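Local coordinates for probable oxidoreductase protein (Rhizobium etli, PDB 4FB5), which is a probable oxidoreductase of the GFO/IDH/MocA family that is thought to bind a nicotinamide dinucleotide and act on a substrate not yet identified, at residues Gly151-Arg164 / Ala211-Gly223. Sequence-based numbering, arbitrary orientation.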
loop_
_atom_site.group_PDB
_atom_site.type_symbol
_atom_site.label_atom_id
_atom_site.label_comp_id
_atom_site.label_asym_id
_atom_site.label_seq_id
_atom_site.Cartn_x
_atom_site.Cartn_y
_atom_site.Cartn_z
ATOM N N GLY A 151 -22.390 2.858 22.126
ATOM C CA GLY A 151 -21.031 3.163 21.710
ATOM C C GLY A 151 -20.684 2.425 20.437
ATOM O O GLY A 151 -19.880 1.470 20.423
ATOM N N TYR A 152 -21.302 2.860 19.355
ATOM C CA TYR A 152 -20.905 2.393 18.061
ATOM C C TYR A 152 -19.993 3.474 17.496
ATOM O O TYR A 152 -20.416 4.241 16.633
ATOM C CB TYR A 152 -22.132 2.161 17.165
ATOM C CG TYR A 152 -22.882 0.900 17.494
ATOM C CD1 TYR A 152 -22.317 -0.343 17.242
ATOM C CD2 TYR A 152 -24.167 0.938 18.071
ATOM C CE1 TYR A 152 -23.006 -1.522 17.554
ATOM C CE2 TYR A 152 -24.848 -0.227 18.404
ATOM C CZ TYR A 152 -24.254 -1.460 18.134
ATOM O OH TYR A 152 -24.892 -2.649 18.417
ATOM N N ASN A 153 -18.746 3.536 17.958
ATOM C CA ASN A 153 -17.883 4.693 17.643
ATOM C C ASN A 153 -17.324 4.781 16.225
ATOM O O ASN A 153 -17.078 5.858 15.736
ATOM C CB ASN A 153 -16.744 4.781 18.629
ATOM C CG ASN A 153 -16.185 3.443 18.942
ATOM O OD1 ASN A 153 -16.413 2.925 20.034
ATOM N ND2 ASN A 153 -15.527 2.818 17.967
ATOM N N TYR A 154 -17.116 3.652 15.567
ATOM C CA TYR A 154 -16.608 3.676 14.201
ATOM C C TYR A 154 -17.352 4.685 13.315
ATOM O O TYR A 154 -16.703 5.444 12.582
ATOM C CB TYR A 154 -16.571 2.264 13.627
ATOM C CG TYR A 154 -15.594 1.471 14.423
ATOM C CD1 TYR A 154 -14.247 1.834 14.456
ATOM C CD2 TYR A 154 -15.985 0.403 15.170
ATOM C CE1 TYR A 154 -13.343 1.142 15.183
ATOM C CE2 TYR A 154 -15.071 -0.301 15.932
ATOM C CZ TYR A 154 -13.754 0.072 15.928
ATOM O OH TYR A 154 -12.833 -0.627 16.678
ATOM N N ILE A 155 -18.687 4.690 13.438
ATOM C CA ILE A 155 -19.632 5.700 12.883
ATOM C C ILE A 155 -19.171 7.143 12.949
ATOM O O ILE A 155 -19.506 7.920 12.075
ATOM C CB ILE A 155 -20.998 5.653 13.636
ATOM C CG1 ILE A 155 -21.701 4.332 13.427
ATOM C CG2 ILE A 155 -21.946 6.670 13.186
ATOM C CD1 ILE A 155 -21.360 3.640 12.113
ATOM N N GLN A 156 -18.405 7.519 13.965
ATOM C CA GLN A 156 -18.087 8.923 14.165
ATOM C C GLN A 156 -16.826 9.406 13.489
ATOM O O GLN A 156 -16.536 10.608 13.521
ATOM C CB GLN A 156 -17.951 9.247 15.659
ATOM C CG GLN A 156 -19.083 8.884 16.540
ATOM C CD GLN A 156 -20.369 9.556 16.181
ATOM O OE1 GLN A 156 -21.446 9.015 16.458
ATOM N NE2 GLN A 156 -20.287 10.743 15.566
ATOM N N ASN A 157 -16.048 8.500 12.913
ATOM C CA ASN A 157 -14.833 8.884 12.170
ATOM C C ASN A 157 -15.220 9.940 11.173
ATOM O O ASN A 157 -16.210 9.777 10.490
ATOM C CB ASN A 157 -14.285 7.665 11.433
ATOM C CG ASN A 157 -12.912 7.898 10.774
ATOM O OD1 ASN A 157 -12.480 9.024 10.516
ATOM N ND2 ASN A 157 -12.244 6.796 10.461
ATOM N N PRO A 158 -14.462 11.033 11.105
ATOM C CA PRO A 158 -14.660 12.033 10.070
ATOM C C PRO A 158 -14.628 11.480 8.652
ATOM O O PRO A 158 -15.415 11.955 7.779
ATOM C CB PRO A 158 -13.471 12.976 10.257
ATOM C CG PRO A 158 -13.166 12.907 11.704
ATOM C CD PRO A 158 -13.445 11.471 12.092
ATOM N N VAL A 159 -13.749 10.511 8.400
ATOM C CA VAL A 159 -13.655 9.912 7.066
ATOM C C VAL A 159 -14.999 9.291 6.738
ATOM O O VAL A 159 -15.493 9.367 5.629
ATOM C CB VAL A 159 -12.502 8.854 7.015
ATOM C CG1 VAL A 159 -12.684 7.859 5.861
ATOM C CG2 VAL A 159 -11.126 9.575 7.010
HETATM N N MSE A 160 -15.607 8.704 7.752
HETATM C CA MSE A 160 -16.815 8.010 7.577
HETATM C C MSE A 160 -17.963 9.004 7.335
HETATM O O MSE A 160 -18.783 8.757 6.464
HETATM C CB MSE A 160 -17.020 7.082 8.779
HETATM C CG MSE A 160 -18.120 6.070 8.627
HETATM SE SE MSE A 160 -17.680 4.821 7.143
HETATM C CE MSE A 160 -16.170 3.971 8.106
ATOM N N ARG A 161 -18.031 10.125 8.082
ATOM C CA ARG A 161 -19.047 11.151 7.754
ATOM C C ARG A 161 -18.854 11.671 6.326
ATOM O O ARG A 161 -19.832 11.918 5.616
ATOM C CB ARG A 161 -19.200 12.324 8.758
ATOM C CG ARG A 161 -18.312 12.348 9.992
ATOM C CD ARG A 161 -19.004 11.733 11.224
ATOM N NE ARG A 161 -18.846 12.531 12.453
ATOM C CZ ARG A 161 -19.755 13.420 12.911
ATOM N NH1 ARG A 161 -20.891 13.666 12.252
ATOM N NH2 ARG A 161 -19.530 14.092 14.035
ATOM N N HIS A 162 -17.608 11.792 5.889
ATOM C CA HIS A 162 -17.398 12.166 4.534
ATOM C C HIS A 162 -17.786 11.094 3.559
ATOM O O HIS A 162 -18.175 11.413 2.465
ATOM C CB HIS A 162 -15.987 12.586 4.289
ATOM C CG HIS A 162 -15.837 13.429 3.063
ATOM N ND1 HIS A 162 -16.452 14.660 2.930
ATOM C CD2 HIS A 162 -15.143 13.226 1.919
ATOM C CE1 HIS A 162 -16.140 15.179 1.757
ATOM N NE2 HIS A 162 -15.346 14.332 1.127
ATOM N N ILE A 163 -17.680 9.817 3.924
ATOM C CA ILE A 163 -18.166 8.773 3.024
ATOM C C ILE A 163 -19.676 8.892 2.812
ATOM O O ILE A 163 -20.160 8.872 1.665
ATOM C CB ILE A 163 -17.740 7.365 3.449
ATOM C CG1 ILE A 163 -16.238 7.235 3.143
ATOM C CG2 ILE A 163 -18.483 6.322 2.637
ATOM C CD1 ILE A 163 -15.450 6.098 3.818
ATOM N N ARG A 164 -20.400 9.057 3.910
ATOM C CA ARG A 164 -21.857 9.214 3.869
ATOM C C ARG A 164 -22.255 10.353 2.974
ATOM O O ARG A 164 -23.118 10.173 2.132
ATOM C CB ARG A 164 -22.393 9.514 5.233
ATOM C CG ARG A 164 -23.772 9.069 5.410
ATOM C CD ARG A 164 -24.165 9.343 6.812
ATOM N NE ARG A 164 -25.019 10.512 6.904
ATOM C CZ ARG A 164 -26.335 10.441 7.067
ATOM N NH1 ARG A 164 -26.946 9.265 7.144
ATOM N NH2 ARG A 164 -27.034 11.545 7.146
ATOM N N ALA A 211 -19.982 -8.082 14.525
ATOM C CA ALA A 211 -20.887 -7.788 13.395
ATOM C C ALA A 211 -21.705 -6.506 13.585
ATOM O O ALA A 211 -22.095 -5.834 12.592
ATOM C CB ALA A 211 -21.798 -8.977 13.091
ATOM N N VAL A 212 -21.914 -6.145 14.851
ATOM C CA VAL A 212 -22.715 -4.968 15.181
ATOM C C VAL A 212 -22.073 -3.662 14.709
ATOM O O VAL A 212 -22.780 -2.722 14.287
ATOM C CB VAL A 212 -23.123 -4.941 16.691
ATOM C CG1 VAL A 212 -24.029 -6.096 16.983
ATOM C CG2 VAL A 212 -21.916 -5.047 17.615
ATOM N N HIS A 213 -20.743 -3.604 14.751
ATOM C CA HIS A 213 -20.039 -2.466 14.192
ATOM C C HIS A 213 -20.264 -2.324 12.675
ATOM O O HIS A 213 -20.775 -1.290 12.195
ATOM C CB HIS A 213 -18.566 -2.562 14.526
ATOM C CG HIS A 213 -18.274 -2.342 15.965
ATOM N ND1 HIS A 213 -18.603 -1.171 16.617
ATOM C CD2 HIS A 213 -17.673 -3.131 16.882
ATOM C CE1 HIS A 213 -18.237 -1.259 17.882
ATOM N NE2 HIS A 213 -17.669 -2.438 18.068
ATOM N N PRO A 214 -19.861 -3.342 11.898
ATOM C CA PRO A 214 -20.152 -3.201 10.476
ATOM C C PRO A 214 -21.639 -2.944 10.205
ATOM O O PRO A 214 -21.962 -2.148 9.340
ATOM C CB PRO A 214 -19.669 -4.526 9.869
ATOM C CG PRO A 214 -19.093 -5.346 10.974
ATOM C CD PRO A 214 -18.909 -4.432 12.159
ATOM N N LEU A 215 -22.553 -3.580 10.940
ATOM C CA LEU A 215 -23.964 -3.238 10.720
ATOM C C LEU A 215 -24.227 -1.809 11.158
ATOM O O LEU A 215 -24.969 -1.081 10.480
ATOM C CB LEU A 215 -24.937 -4.138 11.455
ATOM C CG LEU A 215 -24.852 -5.634 11.338
ATOM C CD1 LEU A 215 -25.982 -6.138 12.179
ATOM C CD2 LEU A 215 -24.976 -6.120 9.894
ATOM N N SER A 216 -23.630 -1.381 12.264
ATOM C CA SER A 216 -23.818 0.002 12.608
ATOM C C SER A 216 -23.339 0.843 11.445
ATOM O O SER A 216 -23.968 1.858 11.123
ATOM C CB SER A 216 -23.150 0.386 13.923
ATOM O OG SER A 216 -21.757 0.585 13.812
ATOM N N LEU A 217 -22.273 0.408 10.753
ATOM C CA LEU A 217 -21.843 1.214 9.609
ATOM C C LEU A 217 -22.827 1.183 8.438
ATOM O O LEU A 217 -23.144 2.235 7.872
ATOM C CB LEU A 217 -20.419 0.893 9.152
ATOM C CG LEU A 217 -19.292 1.260 10.129
ATOM C CD1 LEU A 217 -18.012 0.571 9.656
ATOM C CD2 LEU A 217 -19.095 2.785 10.298
ATOM N N LEU A 218 -23.325 -0.008 8.088
ATOM C CA LEU A 218 -24.297 -0.100 7.026
ATOM C C LEU A 218 -25.543 0.734 7.386
ATOM O O LEU A 218 -26.251 1.239 6.482
ATOM C CB LEU A 218 -24.639 -1.551 6.715
ATOM C CG LEU A 218 -23.424 -2.401 6.303
ATOM C CD1 LEU A 218 -23.798 -3.747 5.845
ATOM C CD2 LEU A 218 -22.585 -1.755 5.228
ATOM N N TRP A 219 -25.768 0.919 8.694
ATOM C CA TRP A 219 -26.956 1.573 9.144
ATOM C C TRP A 219 -26.781 3.023 8.839
ATOM O O TRP A 219 -27.584 3.630 8.140
ATOM C CB TRP A 219 -27.182 1.390 10.644
ATOM C CG TRP A 219 -28.258 2.289 11.101
ATOM C CD1 TRP A 219 -29.601 2.130 10.873
ATOM C CD2 TRP A 219 -28.117 3.562 11.781
ATOM N NE1 TRP A 219 -30.310 3.202 11.393
ATOM C CE2 TRP A 219 -29.430 4.083 11.971
ATOM C CE3 TRP A 219 -27.027 4.275 12.306
ATOM C CZ2 TRP A 219 -29.675 5.295 12.648
ATOM C CZ3 TRP A 219 -27.275 5.483 12.985
ATOM C CH2 TRP A 219 -28.593 5.981 13.130
ATOM N N TYR A 220 -25.706 3.576 9.381
ATOM C CA TYR A 220 -25.311 4.978 9.180
ATOM C C TYR A 220 -25.321 5.408 7.727
ATOM O O TYR A 220 -25.803 6.488 7.396
ATOM C CB TYR A 220 -23.915 5.144 9.697
ATOM C CG TYR A 220 -23.439 6.544 9.715
ATOM C CD1 TYR A 220 -24.093 7.516 10.490
ATOM C CD2 TYR A 220 -22.308 6.909 8.996
ATOM C CE1 TYR A 220 -23.629 8.822 10.507
ATOM C CE2 TYR A 220 -21.851 8.189 8.998
ATOM C CZ TYR A 220 -22.502 9.144 9.756
ATOM O OH TYR A 220 -22.026 10.430 9.750
ATOM N N LEU A 221 -24.782 4.547 6.870
ATOM C CA LEU A 221 -24.642 4.827 5.449
ATOM C C LEU A 221 -25.925 4.567 4.622
ATOM O O LEU A 221 -26.220 5.311 3.672
ATOM C CB LEU A 221 -23.500 3.980 4.890
ATOM C CG LEU A 221 -22.108 4.441 5.312
ATOM C CD1 LEU A 221 -21.016 3.452 4.863
ATOM C CD2 LEU A 221 -21.846 5.802 4.742
ATOM N N PHE A 222 -26.670 3.516 4.973
ATOM C CA PHE A 222 -27.745 3.035 4.134
ATOM C C PHE A 222 -29.040 2.853 4.906
ATOM O O PHE A 222 -29.983 3.634 4.771
ATOM C CB PHE A 222 -27.325 1.724 3.456
ATOM C CG PHE A 222 -26.110 1.871 2.563
ATOM C CD1 PHE A 222 -26.151 2.714 1.455
ATOM C CD2 PHE A 222 -24.911 1.212 2.873
ATOM C CE1 PHE A 222 -25.030 2.871 0.645
ATOM C CE2 PHE A 222 -23.781 1.353 2.093
ATOM C CZ PHE A 222 -23.828 2.178 0.972
ATOM N N GLY A 223 -29.075 1.795 5.696
ATOM C CA GLY A 223 -30.072 1.623 6.695
ATOM C C GLY A 223 -29.983 0.195 7.166
ATOM O O GLY A 223 -28.921 -0.447 7.056
#
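The link from the Rossmann sheet, one of whose two edge strands within the chain, 148-150, ends just before Gly151, into the C-terminal domain of this GFO/IDH/MocA-family protein packs on helix 206-221, beginning with an aromatic cluster of Tyr152, Tyr154 and His213. Tyr154 brings its CD2-CE2 edge over one face of the imidazole, a T-shaped pair with centroids 4.8 Å apart. Tyr152 makes a longer, offset edge-to-face approach to His213 and lays its ring along the helix, with CD1 3.5 Å from Ser216 CB and OH against Val212 CB. The short Ser216 side chain lets the ring approach the helix closely, and its OG turns back onto a lone pair of His213 O (2.7 Å), a carbonyl that also accepts from Leu217 N, so the hydroxyl is satisfied within its own helix.

Farther along, the Tyr220 ring is sandwiched. CG2 of beta-branched Ile155 sits over one face, 3.8 Å from the ring centroid, and Arg164 CD covers the opposite face at 3.5 Å, both CH-pi contacts. The long Arg164 chain leaves its helix with CG opposite the backbone N, bends at chi3, crosses the ring and delivers NH1 to Tyr220 O (3.0 Å), the acceptor lying in the guanidinium plane. An arginine thus serves twice, its methylenes as apolar cover and its tip as donor to a carbonyl near the helix end. Met160, present as selenomethionine and bent at chi2 and chi3, brings CG, SE and CE against Leu217 CD2, while Ile163 CG2 meets Leu221 CD2.

The axes of segments 158-164 and 211-221 run 43° apart. Beyond them, Tyr152 and Val212 rest on helix 367-385, Arg161 touches helix 344-358, and Pro214 and Leu218 seat helix 206-221 on strand 175-183 of the large mixed sheet.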